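Local coordinates for protein telomeric DNA-binding factor trf1 (Schizosaccharomyces pombe, PDB 6K5S) that probably binds telomeric DNA and, through its all-helical TRF-type domain, forms an assembly of two subunits, at residues 19-24 against 89-94; 158-163 against 181-186; 134-139 against 149-154; 108-113 against 126-131. All blocks are in the same frame, centred on the assembly; numbering follows the deposited sequence.

Contact 1: residues 19-24 against 89-94; sequences IILSIL and IFLAAV
Leu91 of helix 76-94 lays its branched end against Leu24, at the last turn of helix 10-24, and the contact is built round this pair. Leu91 CG stands anti to the backbone N (chi1 -171°), which places the branch point 3.6 Å from Leu24 CB. The methyl Leu91 CD2 then meets two parts of the same residue: it lies 3.6 Å from Leu24 CB and equally close to Leu24 O. Leu24 answers in the other direction. Its CG is anti to its own carbonyl carbon, and Leu24 CD1 lies against the backbone of the next residue along, 3.6 Å from Ala92 CA. Leu91 thus meets the CB and carbonyl oxygen of Leu24, whereas Leu24 CD1 meets the backbone of Ala92. Leu21 joins at the flank, its side chain crossing that of Leu91 obliquely with the CD2 methyls of the two residues 4.1 Å apart, while Ile20 CG2 only grazes Ala92 CB. The short helical segments run at 44° with axes 9.5 Å apart. An alanine at Leu91 would probably open a gap beside Leu24 CB and leave the Leu21 methyl without its Leu91 partner. Ile20 also packs on Met50 and Phe53 of helix 41-60, and Ile19 and Ile23 pack on Leu9 and Leu3 of the second subunit. The chemistry is wholly apolar, so cohesion here rests on shape and burial, at the price of a Leu24 carbonyl oxygen enclosed with no polar partner.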
# COMPACT_ATOMS: atom_id res chain seq x y z
N ILE A 19 -5.19 -6.76 7.01
CA ILE A 19 -6.52 -6.75 6.40
C ILE A 19 -6.82 -8.11 5.76
O ILE A 19 -7.90 -8.68 5.93
CB ILE A 19 -6.64 -5.59 5.40
CG1 ILE A 19 -6.60 -4.25 6.15
CG2 ILE A 19 -7.89 -5.74 4.56
CD1 ILE A 19 -6.40 -3.03 5.23
N ILE A 20 -5.85 -8.65 5.02
CA ILE A 20 -6.06 -9.93 4.36
C ILE A 20 -6.31 -11.03 5.39
O ILE A 20 -7.22 -11.86 5.24
CB ILE A 20 -4.85 -10.25 3.45
CG1 ILE A 20 -4.77 -9.22 2.33
CG2 ILE A 20 -4.90 -11.70 2.93
CD1 ILE A 20 -3.45 -9.24 1.61
N LEU A 21 -5.52 -11.05 6.47
CA LEU A 21 -5.68 -12.08 7.48
C LEU A 21 -7.05 -12.01 8.13
O LEU A 21 -7.68 -13.04 8.39
CB LEU A 21 -4.60 -11.97 8.54
CG LEU A 21 -3.28 -12.48 7.99
CD1 LEU A 21 -2.13 -11.98 8.89
CD2 LEU A 21 -3.33 -13.99 7.89
N SER A 22 -7.54 -10.80 8.36
CA SER A 22 -8.83 -10.65 9.03
C SER A 22 -9.99 -10.85 8.08
O SER A 22 -11.08 -11.25 8.51
CB SER A 22 -8.90 -9.29 9.72
OG SER A 22 -9.05 -8.26 8.78
N ILE A 23 -9.81 -10.60 6.78
CA ILE A 23 -10.86 -10.95 5.83
C ILE A 23 -10.91 -12.46 5.63
O ILE A 23 -11.96 -13.09 5.80
CB ILE A 23 -10.68 -10.20 4.50
CG1 ILE A 23 -10.98 -8.72 4.67
CG2 ILE A 23 -11.63 -10.78 3.43
CD1 ILE A 23 -10.78 -7.91 3.38
N LEU A 24 -9.76 -13.07 5.28
CA LEU A 24 -9.73 -14.48 4.94
C LEU A 24 -9.71 -15.39 6.16
O LEU A 24 -9.78 -16.61 5.99
CB LEU A 24 -8.52 -14.80 4.08
CG LEU A 24 -8.44 -14.08 2.75
CD1 LEU A 24 -7.17 -14.50 2.13
CD2 LEU A 24 -9.61 -14.46 1.87
N ILE A 89 0.06 -14.35 2.98
CA ILE A 89 0.36 -14.99 1.70
C ILE A 89 -0.15 -16.42 1.68
O ILE A 89 -0.74 -16.87 0.69
CB ILE A 89 1.87 -14.93 1.41
CG1 ILE A 89 2.31 -13.51 1.05
CG2 ILE A 89 2.26 -15.87 0.24
CD1 ILE A 89 3.84 -13.35 1.09
N PHE A 90 0.11 -17.17 2.75
CA PHE A 90 -0.30 -18.58 2.79
C PHE A 90 -1.81 -18.70 2.74
O PHE A 90 -2.35 -19.52 1.97
CB PHE A 90 0.25 -19.24 4.05
CG PHE A 90 0.23 -20.74 4.00
CD1 PHE A 90 -0.95 -21.44 4.27
CD2 PHE A 90 1.39 -21.46 3.71
CE1 PHE A 90 -0.97 -22.82 4.24
CE2 PHE A 90 1.36 -22.85 3.67
CZ PHE A 90 0.18 -23.53 3.94
N LEU A 91 -2.52 -17.88 3.51
CA LEU A 91 -3.97 -17.94 3.55
C LEU A 91 -4.58 -17.49 2.23
O LEU A 91 -5.56 -18.08 1.76
CB LEU A 91 -4.49 -17.10 4.72
CG LEU A 91 -5.97 -17.19 5.08
CD1 LEU A 91 -6.39 -18.65 5.26
CD2 LEU A 91 -6.24 -16.39 6.33
N ALA A 92 -3.98 -16.48 1.59
CA ALA A 92 -4.49 -16.04 0.29
C ALA A 92 -4.23 -17.10 -0.77
O ALA A 92 -5.07 -17.32 -1.65
CB ALA A 92 -3.84 -14.72 -0.11
N ALA A 93 -3.06 -17.75 -0.71
CA ALA A 93 -2.80 -18.88 -1.61
C ALA A 93 -3.88 -19.95 -1.47
O ALA A 93 -4.39 -20.47 -2.47
CB ALA A 93 -1.42 -19.49 -1.34
N VAL A 94 -4.21 -20.33 -0.23
CA VAL A 94 -5.15 -21.45 -0.08
C VAL A 94 -6.58 -21.06 -0.43
O VAL A 94 -7.38 -21.92 -0.80
CB VAL A 94 -5.13 -22.09 1.33
CG1 VAL A 94 -3.78 -22.80 1.62
CG2 VAL A 94 -5.50 -21.11 2.40

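Contact 2: residues 158-163 against 181-186; sequences DMAHRF and QIIEKC
Met159 runs from the first turn of helix 159-166 toward helix 177-195, the two forming an antiparallel helix pair within the all-helical TRF-type domain. The short axes stand 10.6 Å apart at 151°. Followed outward, the methionine meets a new neighbour at nearly every step. Met159 CB lies against the side of Ile183, 4.1 Å from Ile183 CG1. The sulfur Met159 SD then comes beside Cys186, 3.8 Å from Cys186 CB, a thioether against a thiol-bearing side chain. A bend at chi3 (69°) turns the terminal CE, which touches both Ile182 CG2 and Cys186 SG, about equally far from each; the methionine crosses the Ile182 side chain at about a right angle. One turn on, Phe163 uses the rim of its ring. Ile182 CG2 and Ile183 CG1 both sit at that edge, near the ring plane, the latter 3.8 Å from Phe163 CE2, while the phenylalanine and Ile183 side chains slide past each other in opposite directions. Ile182 CG2 touches both Met159 CE and Phe163 CZ, which approach it from neighbouring directions. Beyond the pair, Leu175 in a loop packs on both Ala160 and Ile183, and Ile120 packs on Ile182. Ile183 extends its chain, CD1 anti to CA (chi2 -178°), and this carries the terminal methyl to the small Ala160, where Ile183 CD1 lies 3.6 Å from Ala160 CB.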
# COMPACT_ATOMS: atom_id res chain seq x y z
N ASP A 158 13.58 -38.25 5.56
CA ASP A 158 14.48 -37.39 6.34
C ASP A 158 13.73 -36.38 7.22
O ASP A 158 14.28 -35.32 7.54
CB ASP A 158 15.46 -36.67 5.41
CG ASP A 158 14.78 -35.65 4.50
OD1 ASP A 158 13.53 -35.62 4.44
OD2 ASP A 158 15.48 -34.85 3.83
N MET A 159 12.48 -36.68 7.61
CA MET A 159 11.71 -35.69 8.36
C MET A 159 12.41 -35.35 9.67
O MET A 159 12.39 -34.19 10.11
CB MET A 159 10.29 -36.20 8.62
CG MET A 159 9.26 -35.85 7.54
SD MET A 159 7.52 -36.03 8.05
CE MET A 159 7.44 -34.68 9.19
N ALA A 160 13.06 -36.34 10.30
CA ALA A 160 13.73 -36.11 11.58
C ALA A 160 14.96 -35.23 11.41
O ALA A 160 15.19 -34.31 12.19
CB ALA A 160 14.11 -37.44 12.22
N HIS A 161 15.78 -35.53 10.40
CA HIS A 161 16.92 -34.66 10.13
C HIS A 161 16.47 -33.26 9.76
O HIS A 161 17.15 -32.28 10.09
CB HIS A 161 17.79 -35.24 9.02
CG HIS A 161 19.03 -34.44 8.75
ND1 HIS A 161 19.43 -34.10 7.48
CD2 HIS A 161 19.93 -33.90 9.60
CE1 HIS A 161 20.54 -33.38 7.56
NE2 HIS A 161 20.87 -33.25 8.83
N ARG A 162 15.33 -33.14 9.08
CA ARG A 162 14.82 -31.81 8.77
C ARG A 162 14.45 -31.05 10.03
O ARG A 162 14.73 -29.85 10.14
CB ARG A 162 13.63 -31.92 7.82
CG ARG A 162 14.03 -32.01 6.37
CD ARG A 162 12.88 -31.61 5.46
NE ARG A 162 12.65 -32.61 4.43
CZ ARG A 162 12.94 -32.42 3.14
NH1 ARG A 162 13.47 -31.27 2.76
NH2 ARG A 162 12.70 -33.38 2.25
N PHE A 163 13.82 -31.73 11.00
CA PHE A 163 13.45 -31.05 12.25
C PHE A 163 14.69 -30.58 13.00
O PHE A 163 14.70 -29.48 13.58
CB PHE A 163 12.63 -31.96 13.15
CG PHE A 163 11.19 -32.08 12.77
CD1 PHE A 163 10.48 -30.98 12.33
CD2 PHE A 163 10.55 -33.30 12.85
CE1 PHE A 163 9.15 -31.09 11.97
CE2 PHE A 163 9.21 -33.43 12.51
CZ PHE A 163 8.51 -32.32 12.07
N GLN A 181 6.06 -37.38 17.47
CA GLN A 181 4.65 -37.66 17.21
C GLN A 181 4.27 -37.29 15.78
O GLN A 181 3.49 -38.01 15.12
CB GLN A 181 3.77 -36.91 18.20
CG GLN A 181 3.66 -37.58 19.55
CD GLN A 181 3.20 -39.01 19.42
OE1 GLN A 181 2.18 -39.29 18.78
NE2 GLN A 181 3.95 -39.94 20.02
N ILE A 182 4.78 -36.16 15.28
CA ILE A 182 4.48 -35.76 13.90
C ILE A 182 5.04 -36.78 12.93
O ILE A 182 4.36 -37.23 12.00
CB ILE A 182 5.04 -34.36 13.61
CG1 ILE A 182 4.36 -33.31 14.49
CG2 ILE A 182 4.84 -34.02 12.14
CD1 ILE A 182 5.08 -31.98 14.46
N ILE A 183 6.31 -37.17 13.11
CA ILE A 183 6.89 -38.17 12.23
C ILE A 183 6.04 -39.43 12.23
O ILE A 183 5.75 -40.00 11.16
CB ILE A 183 8.35 -38.45 12.64
CG1 ILE A 183 9.19 -37.19 12.45
CG2 ILE A 183 8.92 -39.58 11.80
CD1 ILE A 183 10.60 -37.39 12.78
N GLU A 184 5.59 -39.86 13.40
CA GLU A 184 4.79 -41.08 13.47
C GLU A 184 3.42 -40.88 12.82
O GLU A 184 2.96 -41.75 12.07
CB GLU A 184 4.65 -41.53 14.92
CG GLU A 184 3.94 -42.86 15.10
CD GLU A 184 4.20 -43.47 16.47
OE1 GLU A 184 5.18 -43.06 17.13
OE2 GLU A 184 3.41 -44.34 16.90
N LYS A 185 2.78 -39.73 13.08
CA LYS A 185 1.49 -39.44 12.44
C LYS A 185 1.64 -39.34 10.93
O LYS A 185 0.76 -39.80 10.18
CB LYS A 185 0.91 -38.13 12.99
CG LYS A 185 0.30 -38.25 14.38
CD LYS A 185 -0.06 -36.89 14.98
CE LYS A 185 -1.23 -36.24 14.26
NZ LYS A 185 -1.61 -34.92 14.87
N CYS A 186 2.73 -38.74 10.47
CA CYS A 186 2.95 -38.59 9.04
C CYS A 186 3.20 -39.94 8.37
O CYS A 186 2.67 -40.20 7.28
CB CYS A 186 4.11 -37.63 8.80
SG CYS A 186 3.61 -35.91 8.87

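Contact 3: residues 134-139 against 149-154; sequences QAYISA and DILNDL
Tyr136 of helix 122-141 receives Leu151 of helix 147-154 over one face of its ring, in an antiparallel helical hairpin of the all-helical TRF-type domain. The short axes lie 9.9 Å apart at 154°. Leu151 CD2 stands 3.8 Å from the ring centroid and 20° off the normal, a CH-pi contact displaced toward the rim. The branch point and the other methyl follow the ring outward: Leu151 CG lies 3.4 Å from Tyr136 CE1, and Leu151 CD1 reaches on toward Tyr136 CZ. Ile150 takes a different approach, placing CG2 at the ring edge, near its plane, 3.6 Å from Tyr136 CD1, its side chain crossing the tyrosine at about a right angle. At the root of the ring Leu154 CD1 packs 3.7 Å from Tyr136 CB, and its sister methyl CD2 touches Ala135 CB. Leucine and isoleucine thus border the tyrosine from its base to its CZ.

The second shell fixes this inner group. The tyrosine CG is anti to the backbone N (chi1 170°), on the carbonyl side, and the hydroxyl is anchored by a hydrogen bond to Gln199 OE1, so the tip is held as well as the flank. Leu193 of helix 177-195 packs on both Tyr136 and Leu151, while Phe102 of helix 102-113 covers Ala135. The end of helix 147-154 is tied back as well, since Leu154 O accepts a hydrogen bond from Lys132 NZ. One turn beyond the tyrosine, Ile150 CD1 lies 3.5 Å from Ala139 CB.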
# COMPACT_ATOMS: atom_id res chain seq x y z
N GLN A 134 -3.50 -32.72 1.24
CA GLN A 134 -4.09 -31.97 0.13
C GLN A 134 -3.10 -31.78 -1.02
O GLN A 134 -3.51 -31.81 -2.19
CB GLN A 134 -4.62 -30.61 0.61
CG GLN A 134 -5.80 -30.69 1.62
CD GLN A 134 -6.96 -31.56 1.10
OE1 GLN A 134 -7.38 -31.41 -0.04
NE2 GLN A 134 -7.47 -32.44 1.95
N ALA A 135 -1.82 -31.56 -0.72
CA ALA A 135 -0.85 -31.47 -1.81
C ALA A 135 -0.82 -32.78 -2.60
O ALA A 135 -0.74 -32.77 -3.83
CB ALA A 135 0.54 -31.13 -1.29
N TYR A 136 -0.86 -33.91 -1.89
CA TYR A 136 -0.87 -35.20 -2.56
C TYR A 136 -2.11 -35.34 -3.44
O TYR A 136 -2.01 -35.74 -4.61
CB TYR A 136 -0.80 -36.33 -1.52
CG TYR A 136 -1.04 -37.72 -2.10
CD1 TYR A 136 -0.10 -38.31 -2.95
CD2 TYR A 136 -2.21 -38.43 -1.80
CE1 TYR A 136 -0.32 -39.58 -3.49
CE2 TYR A 136 -2.44 -39.69 -2.34
CZ TYR A 136 -1.47 -40.27 -3.18
OH TYR A 136 -1.67 -41.52 -3.73
N ILE A 137 -3.28 -34.99 -2.91
CA ILE A 137 -4.53 -35.15 -3.65
C ILE A 137 -4.55 -34.26 -4.87
O ILE A 137 -4.95 -34.68 -5.96
CB ILE A 137 -5.72 -34.87 -2.72
CG1 ILE A 137 -5.86 -36.02 -1.71
CG2 ILE A 137 -6.99 -34.64 -3.54
CD1 ILE A 137 -6.75 -35.68 -0.51
N SER A 138 -4.09 -33.02 -4.72
CA SER A 138 -4.01 -32.14 -5.89
C SER A 138 -3.00 -32.65 -6.91
O SER A 138 -3.27 -32.64 -8.12
CB SER A 138 -3.66 -30.71 -5.45
OG SER A 138 -3.44 -29.89 -6.59
N ALA A 139 -1.83 -33.08 -6.45
CA ALA A 139 -0.81 -33.54 -7.39
C ALA A 139 -1.31 -34.74 -8.17
O ALA A 139 -1.09 -34.83 -9.39
CB ALA A 139 0.48 -33.85 -6.65
N ASP A 149 5.98 -41.61 -6.11
CA ASP A 149 6.91 -40.48 -6.20
C ASP A 149 6.39 -39.27 -5.44
O ASP A 149 7.13 -38.58 -4.72
CB ASP A 149 7.16 -40.10 -7.66
CG ASP A 149 7.85 -41.19 -8.45
OD1 ASP A 149 8.21 -42.24 -7.85
OD2 ASP A 149 8.02 -41.00 -9.68
N ILE A 150 5.11 -38.95 -5.64
CA ILE A 150 4.50 -37.83 -4.94
C ILE A 150 4.62 -38.01 -3.44
O ILE A 150 5.01 -37.09 -2.70
CB ILE A 150 3.03 -37.68 -5.37
CG1 ILE A 150 2.96 -37.64 -6.89
CG2 ILE A 150 2.41 -36.48 -4.69
CD1 ILE A 150 1.74 -37.04 -7.41
N LEU A 151 4.30 -39.21 -2.97
CA LEU A 151 4.24 -39.43 -1.53
C LEU A 151 5.62 -39.37 -0.91
O LEU A 151 5.77 -38.87 0.21
CB LEU A 151 3.56 -40.77 -1.24
CG LEU A 151 2.05 -40.72 -1.37
CD1 LEU A 151 1.42 -42.12 -1.45
CD2 LEU A 151 1.46 -39.94 -0.18
N ASN A 152 6.64 -39.86 -1.62
CA ASN A 152 7.99 -39.83 -1.07
C ASN A 152 8.51 -38.41 -0.98
O ASN A 152 9.32 -38.10 -0.09
CB ASN A 152 8.94 -40.71 -1.90
CG ASN A 152 8.79 -42.19 -1.60
OD1 ASN A 152 8.14 -42.60 -0.63
ND2 ASN A 152 9.38 -43.02 -2.46
N ASP A 153 8.05 -37.52 -1.86
CA ASP A 153 8.41 -36.11 -1.73
C ASP A 153 7.68 -35.47 -0.57
O ASP A 153 8.26 -34.69 0.20
CB ASP A 153 8.08 -35.35 -3.02
CG ASP A 153 9.02 -35.68 -4.14
OD1 ASP A 153 10.01 -36.42 -3.91
OD2 ASP A 153 8.77 -35.20 -5.26
N LEU A 154 6.39 -35.77 -0.42
CA LEU A 154 5.58 -35.05 0.55
C LEU A 154 5.74 -35.60 1.96
O LEU A 154 5.53 -34.85 2.92
CB LEU A 154 4.12 -35.09 0.15
CG LEU A 154 3.77 -34.13 -0.98
CD1 LEU A 154 2.36 -34.42 -1.44
CD2 LEU A 154 3.93 -32.67 -0.54

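Contact 4: residues 108-113 against 126-131; sequences NFLEVF and TLYMEL
Phe109 is the main bump of helix 102-113, driven toward helix 122-141 into a hollow made by Leu127, Tyr128 and Leu131. Its CG stands anti to the backbone N (chi1 179°), and the ring that follows meets the floor of the hollow with one face, where Tyr128 CA makes a CH-pi contact 4.0 Å from the centroid. The walls are the leucines: Leu127 CB lies 3.8 Å from Phe109 CZ, and Leu131 CD2 lies 3.5 Å from Phe109 CD1. The opposite face is backed by Phe113 CD1 of its own helix, so the ring is held between two neighbours. The rings of Phe109 and Tyr128 are almost parallel, 10° between planes, but slid so far that they barely overlap; the nearest atoms are Phe109 CD2 and Tyr128 CD1, 3.3 Å apart.

The tyrosine is a bump in turn. Leu110 crosses it at about a right angle, with CD2 over one face, and the Phe109 ring is displaced to the same side of the tyrosine plane. A water bridges the helices, taking a hydrogen bond from Leu110 N, 2.9 Å away, and bonding to Tyr128 OH, which serves the helix where its regular bonding is broken by a kink. An alanine in place of Tyr128 would probably open a gap beside Phe109 CD2 and Leu110 and deprive the water of its hydroxyl partner. Around this antiparallel pair, Phe90 of helix 76-94 packs on Phe109 and Leu131, Ile215 and Tyr218 of helix 208-222 close over Phe113 and Leu127, and Lys132 makes a cation-pi contact with Tyr128.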
# COMPACT_ATOMS: atom_id res chain seq x y z
N ASN A 108 7.55 -24.47 2.41
CA ASN A 108 7.64 -23.29 3.26
C ASN A 108 6.77 -23.36 4.51
O ASN A 108 6.76 -22.39 5.27
CB ASN A 108 7.26 -22.04 2.45
CG ASN A 108 8.31 -21.70 1.38
OD1 ASN A 108 9.30 -21.03 1.67
ND2 ASN A 108 8.07 -22.15 0.15
N PHE A 109 6.04 -24.47 4.73
CA PHE A 109 5.05 -24.50 5.81
C PHE A 109 5.68 -24.18 7.16
O PHE A 109 5.16 -23.36 7.92
CB PHE A 109 4.35 -25.85 5.86
CG PHE A 109 3.32 -25.96 6.96
CD1 PHE A 109 2.02 -25.55 6.75
CD2 PHE A 109 3.68 -26.44 8.21
CE1 PHE A 109 1.08 -25.63 7.78
CE2 PHE A 109 2.75 -26.54 9.22
CZ PHE A 109 1.46 -26.13 9.01
N LEU A 110 6.78 -24.85 7.50
CA LEU A 110 7.37 -24.62 8.82
C LEU A 110 7.94 -23.20 8.95
O LEU A 110 7.90 -22.63 10.04
CB LEU A 110 8.46 -25.66 9.09
CG LEU A 110 7.91 -27.09 9.27
CD1 LEU A 110 9.05 -28.09 9.41
CD2 LEU A 110 6.94 -27.19 10.44
N GLU A 111 8.46 -22.63 7.87
CA GLU A 111 8.96 -21.26 7.95
C GLU A 111 7.82 -20.27 8.16
O GLU A 111 7.99 -19.24 8.83
CB GLU A 111 9.76 -20.92 6.69
CG GLU A 111 10.27 -19.50 6.66
CD GLU A 111 11.37 -19.27 7.68
OE1 GLU A 111 12.26 -20.14 7.81
OE2 GLU A 111 11.34 -18.23 8.35
N VAL A 112 6.64 -20.58 7.65
CA VAL A 112 5.49 -19.70 7.76
C VAL A 112 4.84 -19.82 9.14
O VAL A 112 4.47 -18.83 9.76
CB VAL A 112 4.50 -20.02 6.62
CG1 VAL A 112 3.17 -19.29 6.82
CG2 VAL A 112 5.11 -19.65 5.28
N PHE A 113 4.70 -21.05 9.66
CA PHE A 113 3.95 -21.26 10.89
C PHE A 113 4.83 -21.45 12.11
O PHE A 113 4.34 -21.25 13.23
CB PHE A 113 3.03 -22.48 10.74
CG PHE A 113 1.88 -22.25 9.81
CD1 PHE A 113 2.03 -22.44 8.45
CD2 PHE A 113 0.65 -21.82 10.29
CE1 PHE A 113 0.97 -22.22 7.58
CE2 PHE A 113 -0.42 -21.59 9.43
CZ PHE A 113 -0.25 -21.79 8.06
N THR A 126 -0.31 -31.32 13.14
CA THR A 126 -1.54 -31.81 12.52
C THR A 126 -1.86 -31.03 11.25
O THR A 126 -2.24 -31.61 10.23
CB THR A 126 -2.70 -31.71 13.51
OG1 THR A 126 -2.48 -32.61 14.59
CG2 THR A 126 -4.02 -32.06 12.81
N LEU A 127 -1.70 -29.71 11.30
CA LEU A 127 -1.91 -28.89 10.11
C LEU A 127 -0.93 -29.25 9.00
O LEU A 127 -1.31 -29.30 7.82
CB LEU A 127 -1.79 -27.42 10.48
CG LEU A 127 -2.51 -26.39 9.62
CD1 LEU A 127 -3.99 -26.79 9.41
CD2 LEU A 127 -2.38 -25.02 10.30
N TYR A 128 0.34 -29.47 9.34
CA TYR A 128 1.35 -29.92 8.38
C TYR A 128 0.88 -31.18 7.65
O TYR A 128 0.97 -31.27 6.42
CB TYR A 128 2.65 -30.20 9.13
CG TYR A 128 3.94 -30.12 8.36
CD1 TYR A 128 4.01 -29.50 7.12
CD2 TYR A 128 5.09 -30.67 8.88
CE1 TYR A 128 5.20 -29.43 6.43
CE2 TYR A 128 6.29 -30.59 8.20
CZ TYR A 128 6.34 -29.97 6.98
OH TYR A 128 7.53 -29.89 6.30
N MET A 129 0.43 -32.18 8.41
CA MET A 129 0.03 -33.45 7.83
C MET A 129 -1.14 -33.29 6.87
O MET A 129 -1.17 -33.94 5.81
CB MET A 129 -0.35 -34.44 8.94
CG MET A 129 -0.88 -35.79 8.46
SD MET A 129 -1.43 -36.85 9.85
CE MET A 129 -2.78 -35.92 10.52
N GLU A 130 -2.14 -32.47 7.24
CA GLU A 130 -3.29 -32.27 6.36
C GLU A 130 -2.90 -31.47 5.12
O GLU A 130 -3.44 -31.69 4.04
CB GLU A 130 -4.42 -31.55 7.11
CG GLU A 130 -5.04 -32.33 8.30
CD GLU A 130 -5.64 -33.69 7.91
OE1 GLU A 130 -5.99 -33.91 6.73
OE2 GLU A 130 -5.77 -34.56 8.80
N LEU A 131 -2.00 -30.50 5.27
CA LEU A 131 -1.50 -29.81 4.09
C LEU A 131 -0.86 -30.79 3.12
O LEU A 131 -1.14 -30.76 1.91
CB LEU A 131 -0.49 -28.72 4.48
CG LEU A 131 0.14 -28.03 3.26
CD1 LEU A 131 -0.92 -27.27 2.44
CD2 LEU A 131 1.21 -27.05 3.73
O HOH W 1 7.95 -26.80 5.76

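Overall arrangement
Contact 4 lies nearest the centre of the chain, about 6 Å from it, and ties the others together. Phe90, next to the contact residues of contact 1, packs on contact 4, with its CZ 3.7 Å from Leu131 CD2. On another side Phe163 CE1 of contact 2 lies 3.9 Å from Leu110 CD1, and Lys185 NZ hydrogen-bonds to Thr126 OG1. Contacts 3 and 4 share helix 122-141, with centres about 14 Å apart. Contacts 1 and 2 do not touch; their centres are about 27 Å apart on opposite sides of the chain's centre. Contact 1 alone has segments touched by the second subunit.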